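Local coordinates for protein phosphopantothenoylcysteine decarboxylase (Cryptococcus neoformans, PDB 6EOA) that binds flavin mononucleotide as a member of the homo-oligomeric flavin-containing cysteine decarboxylases and probably acts as a phosphopantothenoylcysteine decarboxylase in coenzyme A biosynthesis, at residues A[42-47]-A[172-177]; A[48-53]-A[75-80]; A[84-89]-A[99-104]. All coordinates share one frame; numbering follows the deposited sequence.

Contact 1: A[42-47]-A[172-177]; sequences SGSVAS and CPAMNT. With FMN (flavin mononucleotide), chain B.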
loop_
_atom_site.group_PDB
_atom_site.type_symbol
_atom_site.label_atom_id
_atom_site.label_comp_id
_atom_site.label_asym_id
_atom_site.label_seq_id
_atom_site.Cartn_x
_atom_site.Cartn_y
_atom_site.Cartn_z
ATOM N N SER A 42 -12.492 -3.377 9.238
ATOM C CA SER A 42 -11.887 -2.720 8.085
ATOM C C SER A 42 -12.905 -1.850 7.350
ATOM O O SER A 42 -14.055 -1.734 7.773
ATOM C CB SER A 42 -11.279 -3.752 7.134
ATOM O OG SER A 42 -12.271 -4.614 6.606
ATOM N N GLY A 43 -12.472 -1.243 6.250
ATOM C CA GLY A 43 -13.264 -0.237 5.565
ATOM C C GLY A 43 -14.424 -0.732 4.723
ATOM O O GLY A 43 -14.543 -0.377 3.549
ATOM N N SER A 44 -15.282 -1.547 5.323
ATOM C CA SER A 44 -16.527 -1.952 4.686
ATOM C C SER A 44 -17.704 -1.294 5.398
ATOM O O SER A 44 -17.590 -0.913 6.566
ATOM C CB SER A 44 -16.669 -3.474 4.700
ATOM O OG SER A 44 -18.020 -3.856 4.502
ATOM N N VAL A 45 -18.834 -1.161 4.708
ATOM C CA VAL A 45 -20.014 -0.547 5.313
ATOM C C VAL A 45 -20.499 -1.376 6.496
ATOM O O VAL A 45 -21.151 -0.862 7.406
ATOM C CB VAL A 45 -21.166 -0.379 4.295
ATOM C CG1 VAL A 45 -20.749 0.557 3.174
ATOM C CG2 VAL A 45 -21.596 -1.723 3.737
ATOM N N ALA A 46 -20.150 -2.659 6.491
ATOM C CA ALA A 46 -20.565 -3.570 7.550
ATOM C C ALA A 46 -19.903 -3.223 8.888
ATOM O O ALA A 46 -20.283 -3.762 9.930
ATOM C CB ALA A 46 -20.260 -5.015 7.155
ATOM N N SER A 47 -18.926 -2.315 8.862
ATOM C CA SER A 47 -18.287 -1.835 10.087
ATOM C C SER A 47 -19.281 -1.118 11.002
ATOM O O SER A 47 -19.008 -0.915 12.184
ATOM C CB SER A 47 -17.121 -0.895 9.761
ATOM O OG SER A 47 -15.919 -1.614 9.562
ATOM N N CYS A 172 -14.244 -12.499 7.725
ATOM C CA CYS A 172 -15.596 -12.319 7.220
ATOM C C CYS A 172 -15.616 -11.287 6.107
ATOM O O CYS A 172 -15.799 -10.099 6.362
ATOM C CB CYS A 172 -16.540 -11.900 8.345
ATOM S SG CYS A 172 -16.368 -12.890 9.852
ATOM N N PRO A 173 -15.420 -11.743 4.861
ATOM C CA PRO A 173 -15.417 -10.828 3.716
ATOM C C PRO A 173 -16.736 -10.073 3.618
ATOM O O PRO A 173 -17.798 -10.639 3.880
ATOM C CB PRO A 173 -15.216 -11.759 2.515
ATOM C CG PRO A 173 -14.589 -12.995 3.089
ATOM C CD PRO A 173 -15.190 -13.140 4.454
ATOM N N ALA A 174 -16.655 -8.795 3.270
ATOM C CA ALA A 174 -17.834 -7.949 3.163
ATOM C C ALA A 174 -17.568 -6.854 2.150
ATOM O O ALA A 174 -16.808 -5.921 2.415
ATOM C CB ALA A 174 -18.196 -7.355 4.505
ATOM N N MET A 175 -18.191 -6.970 0.984
ATOM C CA MET A 175 -17.888 -6.061 -0.105
ATOM C C MET A 175 -19.001 -6.022 -1.138
ATOM O O MET A 175 -19.898 -6.867 -1.136
ATOM C CB MET A 175 -16.561 -6.458 -0.767
ATOM C CG MET A 175 -16.538 -7.861 -1.363
ATOM S SD MET A 175 -14.869 -8.438 -1.756
ATOM C CE MET A 175 -14.291 -8.923 -0.130
ATOM N N ASN A 176 -18.942 -5.016 -2.006
ATOM C CA ASN A 176 -19.839 -4.937 -3.144
ATOM C C ASN A 176 -19.718 -6.226 -3.941
ATOM O O ASN A 176 -18.625 -6.784 -4.056
ATOM C CB ASN A 176 -19.513 -3.722 -4.011
ATOM C CG ASN A 176 -20.331 -3.680 -5.284
ATOM O OD1 ASN A 176 -19.869 -4.100 -6.343
ATOM N ND2 ASN A 176 -21.556 -3.178 -5.185
ATOM N N THR A 177 -20.837 -6.707 -4.469
ATOM C CA THR A 177 -20.865 -8.024 -5.085
ATOM C C THR A 177 -19.907 -8.126 -6.268
ATOM O O THR A 177 -19.337 -9.184 -6.519
ATOM C CB THR A 177 -22.295 -8.408 -5.539
ATOM O OG1 THR A 177 -22.252 -9.648 -6.256
ATOM C CG2 THR A 177 -22.899 -7.325 -6.422
HETATM N N1 FMN B . -14.757 -1.946 0.330
HETATM C C2 FMN B . -15.179 -3.238 0.579
HETATM O O2 FMN B . -14.420 -4.182 0.349
HETATM N N3 FMN B . -16.451 -3.466 1.075
HETATM C C4 FMN B . -17.305 -2.408 1.327
HETATM O O4 FMN B . -18.433 -2.623 1.772
HETATM C C4A FMN B . -16.880 -1.103 1.080
HETATM N N5 FMN B . -17.721 -0.033 1.327
HETATM C C5A FMN B . -17.289 1.258 1.082
HETATM C C6 FMN B . -18.130 2.339 1.335
HETATM C C7 FMN B . -17.697 3.638 1.091
HETATM C C7M FMN B . -18.609 4.801 1.360
HETATM C C8 FMN B . -16.415 3.854 0.592
HETATM C C8M FMN B . -15.925 5.247 0.316
HETATM C C9 FMN B . -15.576 2.777 0.341
HETATM C C9A FMN B . -16.008 1.479 0.584
HETATM N N10 FMN B . -15.168 0.408 0.336
HETATM C C10 FMN B . -15.599 -0.881 0.580
HETATM C "C1'" FMN B . -13.788 0.641 -0.204
HETATM C "C2'" FMN B . -12.777 0.653 0.939
HETATM O "O2'" FMN B . -13.250 1.429 2.024
HETATM C "C3'" FMN B . -11.443 1.203 0.456
HETATM O "O3'" FMN B . -10.894 0.272 -0.450
HETATM C "C4'" FMN B . -10.495 1.419 1.630
HETATM O "O4'" FMN B . -9.390 2.201 1.229
HETATM C "C5'" FMN B . -10.013 0.079 2.166
HETATM O "O5'" FMN B . -9.338 0.276 3.387
HETATM P P FMN B . -9.154 -0.954 4.417
HETATM O O1P FMN B . -8.084 -1.878 3.881
HETATM O O2P FMN B . -10.439 -1.735 4.591
HETATM O O3P FMN B . -8.735 -0.388 5.747
#
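Ala174 and Ser44 meet beside the polar end of the flavin, and their contact illustrates how two loops that follow strands of one sheet can share a cofactor. The Ser44 OG comes within 3.2 Å of the Ala174 O and within 3.5 Å of the Ala174 CB, so the hydroxyl rests against both the methyl and the peptide oxygen. The hydroxyl's hydrogen bonds go elsewhere. With OG anti to the backbone N (chi1 161°), it donates to the flavin O4 at 3.0 Å and accepts from the backbone N of Ala46, an ST turn that fixes its rotation. The second bond is fairly straight, with an angle of 166° at the hydrogen. Ala174 reads the neighbouring position of the ring: its carbonyl O accepts a hydrogen bond from the flavin N3 at 2.8 Å. The uracil-like edge is thus recognised at O4 from 42-47 and at N3 from 172-177. Ala46 adds an apolar touch, its CB lying 4.1 Å from the Ala174 CB, and Pro138 of the central strand 133-139 packs on Ser44, Ala46 and Ala174 alike. Val45 lays CG1 near the flavin N5 and C6, while its backbone N gives O4 a second, weak bond. Further along the cofactor, Gly43 donates its backbone N to the phosphate O2P at 2.7 Å and accepts the ribityl O2' hydroxyl on its carbonyl. The Ser42 O behind it is gripped twice, by the Ser44 N and the Ser47 OG. Thr70, Ser140 and Ala141, with Cys152 and Ser158 of the second subunit, add further hydrogen bonds to the cofactor. The whole is the FMN site of the HFCD flavoproteins, built in Rossmann-like fashion at the C-terminal ends of the parallel strands, here 35-41 and 169-173 among them.

Contact 2: A[48-53]-A[75-80]; sequences IKAPDI and YFYSQE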
loop_
_atom_site.group_PDB
_atom_site.type_symbol
_atom_site.label_atom_id
_atom_site.label_comp_id
_atom_site.label_asym_id
_atom_site.label_seq_id
_atom_site.Cartn_x
_atom_site.Cartn_y
_atom_site.Cartn_z
ATOM N N ILE A 48 -20.422 -0.723 10.446
ATOM C CA ILE A 48 -21.493 -0.112 11.225
ATOM C C ILE A 48 -21.995 -1.080 12.305
ATOM O O ILE A 48 -22.442 -0.662 13.376
ATOM C CB ILE A 48 -22.660 0.327 10.309
ATOM C CG1 ILE A 48 -22.212 1.473 9.403
ATOM C CG2 ILE A 48 -23.874 0.762 11.120
ATOM C CD1 ILE A 48 -23.348 2.119 8.633
ATOM N N LYS A 49 -21.887 -2.376 12.030
ATOM C CA LYS A 49 -22.315 -3.399 12.981
ATOM C C LYS A 49 -21.223 -3.802 13.975
ATOM O O LYS A 49 -21.452 -4.640 14.849
ATOM C CB LYS A 49 -22.812 -4.639 12.232
ATOM C CG LYS A 49 -23.975 -4.352 11.303
ATOM C CD LYS A 49 -25.147 -3.777 12.084
ATOM C CE LYS A 49 -26.338 -3.502 11.187
ATOM N NZ LYS A 49 -27.451 -2.876 11.950
ATOM N N ALA A 50 -20.038 -3.214 13.840
ATOM C CA ALA A 50 -18.942 -3.490 14.773
ATOM C C ALA A 50 -19.301 -3.147 16.229
ATOM O O ALA A 50 -18.976 -3.922 17.133
ATOM C CB ALA A 50 -17.673 -2.745 14.348
ATOM N N PRO A 51 -19.970 -1.997 16.473
ATOM C CA PRO A 51 -20.400 -1.740 17.854
ATOM C C PRO A 51 -21.383 -2.778 18.415
ATOM O O PRO A 51 -21.338 -3.051 19.614
ATOM C CB PRO A 51 -21.071 -0.368 17.758
ATOM C CG PRO A 51 -20.395 0.289 16.617
ATOM C CD PRO A 51 -20.180 -0.807 15.623
ATOM N N ASP A 52 -22.247 -3.341 17.573
ATOM C CA ASP A 52 -23.187 -4.368 18.026
ATOM C C ASP A 52 -22.459 -5.647 18.436
ATOM O O ASP A 52 -22.851 -6.322 19.390
ATOM C CB ASP A 52 -24.211 -4.676 16.934
ATOM C CG ASP A 52 -25.087 -3.485 16.608
ATOM O OD1 ASP A 52 -26.041 -3.223 17.370
ATOM O OD2 ASP A 52 -24.816 -2.807 15.592
ATOM N N ILE A 53 -21.403 -5.978 17.701
ATOM C CA ILE A 53 -20.585 -7.145 18.005
ATOM C C ILE A 53 -19.862 -6.961 19.337
ATOM O O ILE A 53 -19.893 -7.839 20.200
ATOM C CB ILE A 53 -19.555 -7.413 16.888
ATOM C CG1 ILE A 53 -20.260 -7.864 15.606
ATOM C CG2 ILE A 53 -18.553 -8.459 17.325
ATOM C CD1 ILE A 53 -19.335 -8.009 14.411
ATOM N N TYR A 75 -14.337 5.489 9.632
ATOM C CA TYR A 75 -15.329 6.336 8.976
ATOM C C TYR A 75 -16.752 5.827 9.191
ATOM O O TYR A 75 -17.713 6.568 8.998
ATOM C CB TYR A 75 -15.056 6.429 7.476
ATOM C CG TYR A 75 -13.957 7.393 7.096
ATOM C CD1 TYR A 75 -14.228 8.745 6.911
ATOM C CD2 TYR A 75 -12.650 6.949 6.901
ATOM C CE1 TYR A 75 -13.226 9.634 6.554
ATOM C CE2 TYR A 75 -11.641 7.831 6.540
ATOM C CZ TYR A 75 -11.936 9.173 6.370
ATOM O OH TYR A 75 -10.940 10.055 6.014
ATOM N N PHE A 76 -16.888 4.563 9.583
ATOM C CA PHE A 76 -18.209 3.950 9.672
ATOM C C PHE A 76 -18.723 3.876 11.108
ATOM O O PHE A 76 -19.912 3.649 11.331
ATOM C CB PHE A 76 -18.187 2.555 9.047
ATOM C CG PHE A 76 -17.802 2.550 7.595
ATOM C CD1 PHE A 76 -18.751 2.774 6.611
ATOM C CD2 PHE A 76 -16.489 2.328 7.213
ATOM C CE1 PHE A 76 -18.399 2.774 5.272
ATOM C CE2 PHE A 76 -16.129 2.329 5.877
ATOM C CZ PHE A 76 -17.085 2.552 4.905
ATOM N N TYR A 77 -17.835 4.075 12.079
ATOM C CA TYR A 77 -18.238 4.096 13.484
ATOM C C TYR A 77 -17.189 4.778 14.358
ATOM O O TYR A 77 -16.021 4.883 13.983
ATOM C CB TYR A 77 -18.508 2.675 13.994
ATOM C CG TYR A 77 -17.269 1.831 14.213
ATOM C CD1 TYR A 77 -16.785 1.586 15.496
ATOM C CD2 TYR A 77 -16.580 1.281 13.140
ATOM C CE1 TYR A 77 -15.650 0.814 15.698
ATOM C CE2 TYR A 77 -15.449 0.507 13.334
ATOM C CZ TYR A 77 -14.989 0.281 14.612
ATOM O OH TYR A 77 -13.864 -0.488 14.804
ATOM N N SER A 78 -17.621 5.241 15.525
ATOM C CA SER A 78 -16.741 5.927 16.464
ATOM C C SER A 78 -16.614 5.158 17.776
ATOM O O SER A 78 -17.309 4.164 17.996
ATOM C CB SER A 78 -17.258 7.337 16.742
ATOM O OG SER A 78 -18.519 7.283 17.387
ATOM N N GLN A 79 -15.728 5.627 18.647
ATOM C CA GLN A 79 -15.546 5.016 19.956
ATOM C C GLN A 79 -16.828 5.126 20.771
ATOM O O GLN A 79 -17.173 4.233 21.544
ATOM C CB GLN A 79 -14.384 5.677 20.701
ATOM C CG GLN A 79 -14.219 5.215 22.137
ATOM C CD GLN A 79 -13.711 3.794 22.228
ATOM O OE1 GLN A 79 -12.670 3.458 21.663
ATOM N NE2 GLN A 79 -14.447 2.947 22.938
ATOM N N GLU A 80 -17.544 6.226 20.575
ATOM C CA GLU A 80 -18.738 6.479 21.360
ATOM C C GLU A 80 -19.904 5.621 20.889
ATOM O O GLU A 80 -20.794 5.296 21.676
ATOM C CB GLU A 80 -19.103 7.961 21.316
ATOM C CG GLU A 80 -19.543 8.502 22.671
ATOM C CD GLU A 80 -18.563 8.155 23.786
ATOM O OE1 GLU A 80 -17.333 8.240 23.564
ATOM O OE2 GLU A 80 -19.029 7.784 24.884
#
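The Tyr77 ring carries the Ala50 methyl on one face: CB lies 4.1 Å from the ring centroid and only 13° off its normal, a CH-pi contact shifted toward the rim, near CE2 and CZ. Pro51 approaches the same ring obliquely, its CG 4.0 Å from Tyr77 CD1 and equally near Tyr77 CB, so successive residues at the start of helix 50-59 meet different parts of one aromatic side chain. Tyr77 CG sits between its backbone N and carbonyl carbon (chi1 73°), which turns the ring in beneath the helix, where Val67 and Ala69 of strand 63-69 also pack on it. The phenol end is not left to apolar company, since OH is hydrogen-bonded to Thr41 OG1. In this parallel alpha/beta fold the ring fills the layer between helix 50-59 and the sheet, carried by the loop after strand 63-69. Nearer the cofactor, Ile48 passes Phe76 at about a right angle, its CG1 3.7 Å from Phe76 O and 4.2 Å from Phe76 CB. Phe76 starts toward Ile48, yet its ring leads away to touch the bound FMN and Val45, and Trp112 of the second subunit packs on it too.

Contact 3: A[84-89]-A[99-104]; sequences NSVRSA and EHFGVR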
loop_
_atom_site.group_PDB
_atom_site.type_symbol
_atom_site.label_atom_id
_atom_site.label_comp_id
_atom_site.label_asym_id
_atom_site.label_seq_id
_atom_site.Cartn_x
_atom_site.Cartn_y
_atom_site.Cartn_z
ATOM N N ASN A 84 -21.863 3.572 23.517
ATOM C CA ASN A 84 -23.327 3.562 23.513
ATOM C C ASN A 84 -23.851 2.139 23.381
ATOM O O ASN A 84 -24.834 1.760 24.017
ATOM C CB ASN A 84 -23.880 4.419 22.371
ATOM C CG ASN A 84 -23.809 5.904 22.664
ATOM O OD1 ASN A 84 -23.624 6.316 23.807
ATOM N ND2 ASN A 84 -23.965 6.717 21.624
ATOM N N SER A 85 -23.170 1.354 22.553
ATOM C CA SER A 85 -23.582 -0.012 22.271
ATOM C C SER A 85 -23.343 -0.934 23.466
ATOM O O SER A 85 -24.107 -1.875 23.699
ATOM C CB SER A 85 -22.847 -0.532 21.035
ATOM O OG SER A 85 -23.373 -1.772 20.606
ATOM N N VAL A 86 -22.287 -0.657 24.226
ATOM C CA VAL A 86 -22.003 -1.421 25.437
ATOM C C VAL A 86 -23.063 -1.143 26.504
ATOM O O VAL A 86 -23.601 -2.070 27.119
ATOM C CB VAL A 86 -20.600 -1.098 25.994
ATOM C CG1 VAL A 86 -20.428 -1.683 27.382
ATOM C CG2 VAL A 86 -19.521 -1.621 25.049
ATOM N N ARG A 87 -23.373 0.134 26.715
ATOM C CA ARG A 87 -24.407 0.520 27.674
ATOM C C ARG A 87 -25.754 -0.083 27.311
ATOM O O ARG A 87 -26.502 -0.530 28.179
ATOM C CB ARG A 87 -24.536 2.040 27.754
ATOM C CG ARG A 87 -23.287 2.755 28.216
ATOM C CD ARG A 87 -23.547 4.243 28.330
ATOM N NE ARG A 87 -22.300 4.990 28.419
ATOM C CZ ARG A 87 -21.757 5.649 27.403
ATOM N NH1 ARG A 87 -22.357 5.661 26.220
ATOM N NH2 ARG A 87 -20.616 6.299 27.572
ATOM N N SER A 88 -26.057 -0.082 26.019
ATOM C CA SER A 88 -27.305 -0.641 25.519
ATOM C C SER A 88 -27.411 -2.128 25.844
ATOM O O SER A 88 -28.460 -2.606 26.276
ATOM C CB SER A 88 -27.417 -0.419 24.010
ATOM O OG SER A 88 -28.597 -1.001 23.497
ATOM N N ALA A 89 -26.314 -2.851 25.643
ATOM C CA ALA A 89 -26.284 -4.288 25.888
ATOM C C ALA A 89 -26.262 -4.611 27.381
ATOM O O ALA A 89 -26.767 -5.652 27.801
ATOM C CB ALA A 89 -25.083 -4.913 25.197
ATOM N N GLU A 99 -13.152 5.327 30.271
ATOM C CA GLU A 99 -12.315 4.135 30.220
ATOM C C GLU A 99 -12.889 3.120 29.235
ATOM O O GLU A 99 -12.240 2.127 28.914
ATOM C CB GLU A 99 -12.167 3.514 31.611
ATOM C CG GLU A 99 -11.602 4.476 32.650
ATOM C CD GLU A 99 -10.352 5.200 32.170
ATOM O OE1 GLU A 99 -10.261 6.428 32.376
ATOM O OE2 GLU A 99 -9.456 4.545 31.597
ATOM N N HIS A 100 -14.109 3.384 28.767
ATOM C CA HIS A 100 -14.765 2.600 27.714
ATOM C C HIS A 100 -15.022 1.136 28.104
ATOM O O HIS A 100 -15.069 0.259 27.241
ATOM C CB HIS A 100 -13.944 2.658 26.417
ATOM C CG HIS A 100 -13.512 4.041 26.033
ATOM N ND1 HIS A 100 -14.375 5.115 26.013
ATOM C CD2 HIS A 100 -12.306 4.522 25.645
ATOM C CE1 HIS A 100 -13.720 6.198 25.636
ATOM N NE2 HIS A 100 -12.463 5.866 25.405
ATOM N N PHE A 101 -15.127 0.884 29.409
ATOM C CA PHE A 101 -15.694 -0.355 29.977
ATOM C C PHE A 101 -14.943 -1.717 30.068
ATOM O O PHE A 101 -15.593 -2.690 30.443
ATOM C CB PHE A 101 -17.010 -0.669 29.250
ATOM C CG PHE A 101 -18.125 0.277 29.570
ATOM C CD1 PHE A 101 -18.691 0.294 30.832
ATOM C CD2 PHE A 101 -18.627 1.133 28.602
ATOM C CE1 PHE A 101 -19.724 1.160 31.131
ATOM C CE2 PHE A 101 -19.665 2.000 28.893
ATOM C CZ PHE A 101 -20.214 2.013 30.162
ATOM N N GLY A 102 -13.654 -1.871 29.753
ATOM C CA GLY A 102 -12.780 -0.923 29.100
ATOM C C GLY A 102 -12.482 -1.615 27.785
ATOM O O GLY A 102 -11.756 -2.608 27.741
ATOM N N VAL A 103 -13.073 -1.099 26.711
ATOM C CA VAL A 103 -12.862 -1.639 25.376
ATOM C C VAL A 103 -12.403 -0.484 24.493
ATOM O O VAL A 103 -13.219 0.255 23.942
ATOM C CB VAL A 103 -14.097 -2.300 24.738
ATOM C CG1 VAL A 103 -13.745 -2.862 23.368
ATOM C CG2 VAL A 103 -14.646 -3.392 25.645
ATOM N N ARG A 104 -11.093 -0.321 24.365
ATOM C CA ARG A 104 -10.563 0.744 23.532
ATOM C C ARG A 104 -10.483 0.297 22.078
ATOM O O ARG A 104 -10.094 -0.831 21.778
ATOM C CB ARG A 104 -9.189 1.203 24.038
ATOM C CG ARG A 104 -8.168 1.424 22.933
ATOM C CD ARG A 104 -7.026 2.316 23.392
ATOM N NE ARG A 104 -7.409 3.727 23.422
ATOM C CZ ARG A 104 -6.547 4.740 23.390
ATOM N NH1 ARG A 104 -5.241 4.508 23.324
ATOM N NH2 ARG A 104 -6.992 5.990 23.419
#
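Phe101 reaches from the 99-104 loop onto helix 79-89, whose residues Val86 and Arg87 receive it in the crossover that leads from strand 63-69 through helix 79-89 to 105-106, an edge strand of the Rossmann-like sheet. Val86 offers CG1 over one face of the ring, 4.0 Å from the centroid and 28° off its normal; the closest carbon is Phe101 CD2, at 3.6 Å. That CH-pi contact depends on the valine torsion, since chi1 of 169° sends CG1 out on the side remote from the backbone N. Arg87 meets the far end of the ring with its aliphatic part: CG stands 3.7 Å from Phe101 CZ, and the chain, extended from CG to NE, crosses the phenylalanine at about a right angle. The guanidinium plane is steeply turned, 72° from the ring, and its approach is oblique. Leu92 packs on both Phe101 and Arg87. In the next shell, Glu80 makes a long, weak ion pair with Arg87 NH2, while Val58 of helix 50-59 backs Val86. Behind Phe101 the loop is set by the side chain of His100, bonded through ND1 to Asp83, and by Gln79, which holds the Val103 O. The peptide joining Phe101 to Gly102 is cis.

All three contacts are mainly buried, but contact 3 lies farthest from the centre of the chain, about 16 Å against 12 and 11 Å for contacts 1 and 2 (centres), and has an exposed phenylalanine. Contacts 1 and 2 touch: the Phe76 ring of contact 2 packs on Gly43 and Ser44 of contact 1, its CD2 3.5 Å from Ser44 O. The chemistry shifts with place, from polar recognition of a cofactor in contact 1 to methyl-on-ring packing in contacts 2 and 3. Those two share helix 79-89 and are tied by a probable hydrogen bond between Pro51 O and Ser85 OG. Residues 42-53 run unbroken from contact 1 into contact 2.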